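Local coordinates for 6-phosphogluconate dehydrogenase, NAD-binding (Mycolicibacterium smegmatis MC2 155, PDB 6SMT), which reduces imines with S-enantioselectivity, probably by transferring hydride from bound NADPH, at residues T12-G17 with T35-N40. Residues are numbered along the deposited sequence; the frame is centred on the assembly and turned at random. Where two conformers were deposited one is given.
Sequences TVTVLG and TVTVWN. With NDP (NADPH dihydro-nicotinamide-adenine-dinucleotide phosphate), chain L.
Gly17 and Asn40 meet just past the ends of two parallel strands, where Asn40 OD1 lies 3.6 Å from Gly17 CA. Asn40 CG is anti to the backbone N (chi1 -170°), and its amide reaches NADPH with both ends. Asn40 OD1 accepts a hydrogen bond from NADPH O3B, the 3'-hydroxyl of the adenosine ribose, at 2.7 Å. Asn40 ND2 donates to NADPH O3X of the 2'-phosphate at 2.9 Å, with an N-H...O angle of 166°. Asn40 OD1 also accepts the backbone N-H of Leu18, and ND2 also bonds to Thr42 O, so four bonds fix the rotation of the side-chain amide.

Behind this site, the strands pair through five backbone hydrogen bonds. The last, Gly17 N to Trp39 O, is 3.0 Å long and nearly straight. On one face, Leu16 CD2 touches Trp39 CE3 at 4.0 Å, and helix 60-65 packs on both side chains. On the same face, Thr14 OG1 sits 3.7 Å from Thr37 CB, but its hydrogen bonds go to Ser67 and Ala63. Val15, Val36 and Val38 point to the other face and pack on helix 20-31.

Helix 20-31 links strand 12-16 to strand 35-39 in a Rossmann-type beta-alpha-beta unit, with Gly17 first in an apparent GxGxxG motif. NADH could also offer the 3'-hydroxyl; the phosphate bond, with Thr42 and Lys45 nearby, is consistent with NADPH use.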
ATOM      1  N   THR B  12      25.399 -26.953 -11.636  1.00 18.51           N
ATOM      2  CA  THR B  12      24.241 -27.853 -11.568  1.00 17.45           C
ATOM      3  C   THR B  12      23.317 -27.324 -10.506  1.00 17.91           C
ATOM      4  O   THR B  12      23.780 -26.992  -9.402  1.00 19.86           O
ATOM      5  CB  THR B  12      24.620 -29.286 -11.289  1.00 20.05           C
ATOM      6  OG1 THR B  12      25.458 -29.408 -10.128  1.00 19.83           O
ATOM      7  CG2 THR B  12      25.335 -29.824 -12.510  1.00 21.09           C
ATOM      8  N   VAL B  13      22.053 -27.143 -10.896  0.67 15.95           N
ATOM      9  CA  VAL B  13      20.967 -26.664  -9.994  0.67 16.00           C
ATOM     10  C   VAL B  13      19.762 -27.570 -10.137  0.67 15.15           C
ATOM     11  O   VAL B  13      19.363 -27.930 -11.237  0.67 16.43           O
ATOM     12  CB  VAL B  13      20.611 -25.198 -10.256  0.67 15.74           C
ATOM     13  CG1 VAL B  13      19.707 -24.699  -9.141  0.67 16.35           C
ATOM     14  CG2 VAL B  13      21.861 -24.322 -10.390  0.67 16.10           C
ATOM     15  N   THR B  14      19.147 -27.900  -9.021  1.00 15.42           N
ATOM     16  CA  THR B  14      17.865 -28.590  -8.987  1.00 15.76           C
ATOM     17  C   THR B  14      16.801 -27.628  -8.470  1.00 15.72           C
ATOM     18  O   THR B  14      17.067 -26.883  -7.514  1.00 16.20           O
ATOM     19  CB  THR B  14      17.861 -29.825  -8.106  1.00 17.71           C
ATOM     20  OG1 THR B  14      18.712 -30.770  -8.779  1.00 19.02           O
ATOM     21  CG2 THR B  14      16.508 -30.457  -7.926  1.00 17.78           C
ATOM     22  N   VAL B  15      15.653 -27.578  -9.115  1.00 14.68           N
ATOM     23  CA  VAL B  15      14.459 -26.874  -8.589  1.00 14.59           C
ATOM     24  C   VAL B  15      13.438 -27.918  -8.217  1.00 16.00           C
ATOM     25  O   VAL B  15      13.018 -28.696  -9.047  1.00 16.26           O
ATOM     26  CB  VAL B  15      13.898 -25.850  -9.575  1.00 14.33           C
ATOM     27  CG1 VAL B  15      12.741 -25.117  -8.943  1.00 14.56           C
ATOM     28  CG2 VAL B  15      14.955 -24.855 -10.007  1.00 15.12           C
ATOM     29  N   LEU B  16      12.980 -27.914  -6.978  1.00 14.24           N
ATOM     30  CA  LEU B  16      11.895 -28.744  -6.426  1.00 15.02           C
ATOM     31  C   LEU B  16      10.708 -27.810  -6.187  1.00 15.68           C
ATOM     32  O   LEU B  16      10.799 -26.914  -5.325  1.00 15.42           O
ATOM     33  CB  LEU B  16      12.305 -29.485  -5.162  1.00 15.06           C
ATOM     34  CG  LEU B  16      13.528 -30.380  -5.331  1.00 15.99           C
ATOM     35  CD1 LEU B  16      14.779 -29.778  -4.788  1.00 17.63           C
ATOM     36  CD2 LEU B  16      13.352 -31.779  -4.714  1.00 19.15           C
ATOM     37  N   GLY B  17       9.639 -28.043  -6.912  1.00 16.72           N
ATOM     38  CA  GLY B  17       8.444 -27.249  -6.876  1.00 15.47           C
ATOM     39  C   GLY B  17       8.288 -26.446  -8.147  1.00 16.07           C
ATOM     40  O   GLY B  17       9.153 -25.615  -8.488  1.00 15.43           O
ATOM     41  N   THR B  35      22.836 -26.240 -15.866  1.00 18.07           N
ATOM     42  CA  THR B  35      22.330 -27.595 -15.981  1.00 17.91           C
ATOM     43  C   THR B  35      21.269 -27.757 -14.912  1.00 18.92           C
ATOM     44  O   THR B  35      21.648 -27.902 -13.731  1.00 19.21           O
ATOM     45  CB  THR B  35      23.417 -28.668 -15.890  1.00 18.81           C
ATOM     46  OG1 THR B  35      24.332 -28.385 -16.952  1.00 21.46           O
ATOM     47  CG2 THR B  35      22.856 -30.049 -15.972  1.00 19.30           C
ATOM     48  N   VAL B  36      20.014 -27.732 -15.342  1.00 17.75           N
ATOM     49  CA  VAL B  36      18.860 -27.652 -14.435  1.00 17.05           C
ATOM     50  C   VAL B  36      18.172 -28.972 -14.404  1.00 17.41           C
ATOM     51  O   VAL B  36      17.764 -29.448 -15.479  1.00 18.56           O
ATOM     52  CB  VAL B  36      17.938 -26.484 -14.792  1.00 16.17           C
ATOM     53  CG1 VAL B  36      16.808 -26.388 -13.814  1.00 17.58           C
ATOM     54  CG2 VAL B  36      18.737 -25.168 -14.847  1.00 17.00           C
ATOM     55  N   THR B  37      17.964 -29.499 -13.201  1.00 15.45           N
ATOM     56  CA  THR B  37      17.096 -30.662 -12.986  1.00 16.17           C
ATOM     57  C   THR B  37      15.865 -30.175 -12.265  1.00 18.08           C
ATOM     58  O   THR B  37      15.996 -29.451 -11.268  1.00 19.24           O
ATOM     59  CB  THR B  37      17.840 -31.752 -12.211  1.00 18.25           C
ATOM     60  OG1 THR B  37      18.988 -32.175 -12.965  1.00 19.67           O
ATOM     61  CG2 THR B  37      16.996 -32.946 -11.838  1.00 19.52           C
ATOM     62  N   VAL B  38      14.711 -30.705 -12.620  1.00 16.80           N
ATOM     63  CA  VAL B  38      13.442 -30.285 -11.989  1.00 15.99           C
ATOM     64  C   VAL B  38      12.713 -31.463 -11.424  1.00 18.11           C
ATOM     65  O   VAL B  38      12.826 -32.596 -11.925  1.00 19.98           O
ATOM     66  CB  VAL B  38      12.576 -29.446 -12.909  1.00 16.46           C
ATOM     67  CG1 VAL B  38      13.300 -28.254 -13.391  1.00 16.72           C
ATOM     68  CG2 VAL B  38      12.077 -30.220 -14.135  1.00 17.73           C
ATOM     69  N   TRP B  39      11.918 -31.233 -10.392  1.00 16.53           N
ATOM     70  CA  TRP B  39      11.030 -32.215  -9.733  1.00 16.85           C
ATOM     71  C   TRP B  39       9.798 -31.506  -9.250  1.00 18.61           C
ATOM     72  O   TRP B  39       9.904 -30.335  -8.782  1.00 17.26           O
ATOM     73  CB  TRP B  39      11.720 -32.976  -8.618  1.00 17.65           C
ATOM     74  CG  TRP B  39      10.790 -33.918  -7.905  1.00 18.89           C
ATOM     75  CD1 TRP B  39      10.557 -35.254  -8.205  1.00 19.89           C
ATOM     76  CD2 TRP B  39       9.910 -33.624  -6.830  1.00 19.02           C
ATOM     77  NE1 TRP B  39       9.556 -35.752  -7.395  1.00 21.84           N
ATOM     78  CE2 TRP B  39       9.156 -34.781  -6.495  1.00 20.83           C
ATOM     79  CE3 TRP B  39       9.685 -32.462  -6.076  1.00 19.93           C
ATOM     80  CZ2 TRP B  39       8.215 -34.804  -5.462  1.00 21.88           C
ATOM     81  CZ3 TRP B  39       8.710 -32.479  -5.119  1.00 21.28           C
ATOM     82  CH2 TRP B  39       8.014 -33.638  -4.769  1.00 22.30           C
ATOM     83  N   ASN B  40       8.629 -32.124  -9.378  1.00 18.66           N
ATOM     84  CA  ASN B  40       7.380 -31.637  -8.767  1.00 18.22           C
ATOM     85  C   ASN B  40       6.590 -32.833  -8.286  1.00 20.58           C
ATOM     86  O   ASN B  40       6.619 -33.883  -9.003  1.00 21.41           O
ATOM     87  CB  ASN B  40       6.673 -30.764  -9.748  1.00 17.69           C
ATOM     88  CG  ASN B  40       5.516 -30.033  -9.146  1.00 19.20           C
ATOM     89  OD1 ASN B  40       5.768 -29.201  -8.241  1.00 19.68           O
ATOM     90  ND2 ASN B  40       4.320 -30.185  -9.662  1.00 20.68           N
TER
HETATM   91  PA  NDP L 301       2.369 -22.112  -4.365  1.00 15.55           P
HETATM   92  O1A NDP L 301       2.736 -21.296  -3.160  1.00 16.18           O
HETATM   93  O2A NDP L 301       0.948 -22.170  -4.830  1.00 17.89           O
HETATM   94  O5B NDP L 301       2.944 -23.576  -4.167  1.00 17.08           O
HETATM   95  C5B NDP L 301       2.684 -24.524  -5.219  1.00 18.22           C
HETATM   96  C4B NDP L 301       3.812 -25.524  -5.245  1.00 15.71           C
HETATM   97  O4B NDP L 301       3.913 -26.225  -3.972  1.00 15.83           O
HETATM   98  C3B NDP L 301       3.576 -26.625  -6.298  1.00 15.67           C
HETATM   99  O3B NDP L 301       4.805 -27.089  -6.826  1.00 16.56           O
HETATM  100  C2B NDP L 301       2.912 -27.694  -5.457  1.00 16.66           C
HETATM  101  O2B NDP L 301       2.970 -29.038  -5.924  1.00 17.41           O
HETATM  102  C1B NDP L 301       3.809 -27.612  -4.238  1.00 16.62           C
HETATM  103  N9A NDP L 301       3.277 -28.270  -3.050  1.00 18.53           N
HETATM  104  C8A NDP L 301       2.199 -27.900  -2.280  1.00 18.71           C
HETATM  105  N7A NDP L 301       2.002 -28.705  -1.262  1.00 20.93           N
HETATM  106  C5A NDP L 301       2.991 -29.671  -1.366  1.00 21.13           C
HETATM  107  C6A NDP L 301       3.304 -30.839  -0.624  1.00 22.93           C
HETATM  108  N6A NDP L 301       2.684 -31.197   0.497  1.00 28.10           N
HETATM  109  N1A NDP L 301       4.352 -31.576  -1.050  1.00 23.66           N
HETATM  110  C2A NDP L 301       5.027 -31.210  -2.143  1.00 22.47           C
HETATM  111  N3A NDP L 301       4.808 -30.152  -2.931  1.00 21.29           N
HETATM  112  C4A NDP L 301       3.763 -29.435  -2.500  1.00 19.14           C
HETATM  113  O3  NDP L 301       3.202 -21.701  -5.672  1.00 16.89           O
HETATM  114  PN  NDP L 301       4.079 -20.526  -6.205  1.00 14.94           P
HETATM  115  O1N NDP L 301       4.908 -21.062  -7.284  1.00 15.19           O
HETATM  116  O2N NDP L 301       3.201 -19.367  -6.512  1.00 15.13           O
HETATM  117  O5D NDP L 301       4.974 -20.053  -4.955  1.00 13.61           O
HETATM  118  C5D NDP L 301       5.982 -20.902  -4.420  1.00 14.31           C
HETATM  119  C4D NDP L 301       6.576 -20.171  -3.240  1.00 14.32           C
HETATM  120  O4D NDP L 301       7.202 -18.962  -3.742  1.00 13.72           O
HETATM  121  C3D NDP L 301       5.596 -19.746  -2.138  1.00 13.44           C
HETATM  122  O3D NDP L 301       6.118 -19.947  -0.830  1.00 14.46           O
HETATM  123  C2D NDP L 301       5.418 -18.263  -2.409  1.00 13.44           C
HETATM  124  O2D NDP L 301       5.061 -17.469  -1.281  1.00 14.27           O
HETATM  125  C1D NDP L 301       6.747 -17.841  -2.980  1.00 13.14           C
HETATM  126  N1N NDP L 301       6.671 -16.681  -3.889  1.00 13.61           N
HETATM  127  C2N NDP L 301       5.815 -16.693  -4.959  1.00 13.52           C
HETATM  128  C3N NDP L 301       5.662 -15.611  -5.758  1.00 13.23           C
HETATM  129  C7N NDP L 301       4.738 -15.597  -6.910  1.00 15.26           C
HETATM  130  O7N NDP L 301       4.659 -14.513  -7.533  1.00 16.88           O
HETATM  131  N7N NDP L 301       4.060 -16.668  -7.285  1.00 13.95           N
HETATM  132  C4N NDP L 301       6.386 -14.388  -5.477  1.00 14.64           C
HETATM  133  C5N NDP L 301       7.324 -14.447  -4.374  1.00 14.54           C
HETATM  134  C6N NDP L 301       7.476 -15.539  -3.658  1.00 13.53           C
HETATM  135  P2B NDP L 301       1.868 -29.477  -7.037  1.00 20.06           P
HETATM  136  O1X NDP L 301       1.994 -31.030  -7.046  1.00 21.17           O
HETATM  137  O2X NDP L 301       0.509 -29.042  -6.497  1.00 21.25           O
HETATM  138  O3X NDP L 301       2.158 -28.837  -8.335  1.00 19.90           O